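Local coordinates for type IV pilin protein (Neisseria meningitidis, PDB 5V0M) that is a non-core minor pilin, PilV, of the type IV pilus and probably contributes to pilus-mediated adhesion, at residues C75-T78 against T84-A87. Numbering follows the deposited sequence.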
loop_
_atom_site.group_PDB
_atom_site.type_symbol
_atom_site.label_atom_id
_atom_site.label_comp_id
_atom_site.label_asym_id
_atom_site.label_seq_id
_atom_site.Cartn_x
_atom_site.Cartn_y
_atom_site.Cartn_z
ATOM N N CYS A 75 -1.596 1.723 -11.723
ATOM C CA CYS A 75 -0.456 1.833 -10.829
ATOM C C CYS A 75 -0.641 0.976 -9.596
ATOM O O CYS A 75 -1.645 1.081 -8.877
ATOM C CB CYS A 75 -0.214 3.278 -10.428
ATOM S SG CYS A 75 0.388 4.268 -11.834
ATOM N N VAL A 76 0.354 0.148 -9.334
ATOM C CA VAL A 76 0.432 -0.644 -8.117
ATOM C C VAL A 76 1.453 0.012 -7.212
ATOM O O VAL A 76 2.587 0.269 -7.636
ATOM C CB VAL A 76 0.845 -2.083 -8.445
ATOM C CG1 VAL A 76 1.039 -2.896 -7.185
ATOM C CG2 VAL A 76 -0.202 -2.741 -9.334
ATOM N N VAL A 77 1.083 0.258 -5.965
ATOM C CA VAL A 77 1.921 1.000 -5.037
ATOM C C VAL A 77 2.371 0.046 -3.945
ATOM O O VAL A 77 1.555 -0.711 -3.400
ATOM C CB VAL A 77 1.164 2.202 -4.453
ATOM C CG1 VAL A 77 2.088 3.071 -3.575
ATOM C CG2 VAL A 77 0.473 3.033 -5.561
ATOM N N THR A 78 3.660 0.074 -3.608
ATOM C CA THR A 78 4.218 -0.787 -2.559
ATOM C C THR A 78 4.914 0.046 -1.495
ATOM O O THR A 78 5.450 1.115 -1.767
ATOM C CB THR A 78 5.204 -1.810 -3.107
ATOM O OG1 THR A 78 6.279 -1.146 -3.788
ATOM C CG2 THR A 78 4.508 -2.754 -4.063
ATOM N N THR A 84 10.562 2.345 2.089
ATOM C CA THR A 84 10.625 2.542 0.646
ATOM C C THR A 84 9.217 2.442 0.079
ATOM O O THR A 84 8.583 1.382 0.162
ATOM C CB THR A 84 11.500 1.481 -0.017
ATOM O OG1 THR A 84 12.828 1.567 0.504
ATOM C CG2 THR A 84 11.552 1.665 -1.534
ATOM N N ILE A 85 8.742 3.530 -0.521
ATOM C CA ILE A 85 7.471 3.544 -1.227
ATOM C C ILE A 85 7.759 3.693 -2.720
ATOM O O ILE A 85 8.685 4.414 -3.125
ATOM C CB ILE A 85 6.552 4.659 -0.686
ATOM C CG1 ILE A 85 5.085 4.345 -1.031
ATOM C CG2 ILE A 85 6.963 6.037 -1.211
ATOM C CD1 ILE A 85 4.033 5.226 -0.299
ATOM N N ALA A 86 6.996 2.990 -3.544
ATOM C CA ALA A 86 7.247 2.996 -4.971
ATOM C C ALA A 86 5.952 2.665 -5.687
ATOM O O ALA A 86 5.066 2.023 -5.118
ATOM C CB ALA A 86 8.307 1.985 -5.395
ATOM N N ALA A 87 5.832 3.113 -6.928
ATOM C CA ALA A 87 4.686 2.760 -7.747
ATOM C C ALA A 87 5.141 2.476 -9.167
ATOM O O ALA A 87 6.112 3.057 -9.654
ATOM C CB ALA A 87 3.642 3.877 -7.731
HETATM O O HOH W 1 8.245 -0.425 -1.942
#
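T78 and A86 pair through their backbones in the beta hairpin at one edge of the antiparallel sheet of this pilin fold. The strands 76-80 and 85-88 run antiparallel, and 85-88 is one of the two edge strands within the chain. T78 N donates to A86 O at 2.8 Å, an almost straight bond of 168°. A86 N returns a bond to T78 O at 3.0 Å. The next pair, V77 with A87, is non-hydrogen-bonded.

The tight side is the face that carries V77, I85 and A87. V77 CG2 rests on A87 CB at 3.9 Å. With V77 CG1 anti to the backbone N (chi1 -174°), that methyl lies 4.1 Å from I85 CG1. L9 and L16 of helix 3-30 pack on V77, and F97 touches V77, I85 and A87. This joins the sheet to helix 3-30 and the C-terminal loop. C75, just before the strand, is tied to C94 by a disulfide.

The other face is looser. It carries T78 and the exposed A86, with 4.1 Å between T78 OG1 and A86 CB. Here a water links T78 to T84, in the loop just before strand 85-88: it hydrogen-bonds to T78 OG1 at 2.8 Å and donates to T84 O, also at 2.8 Å.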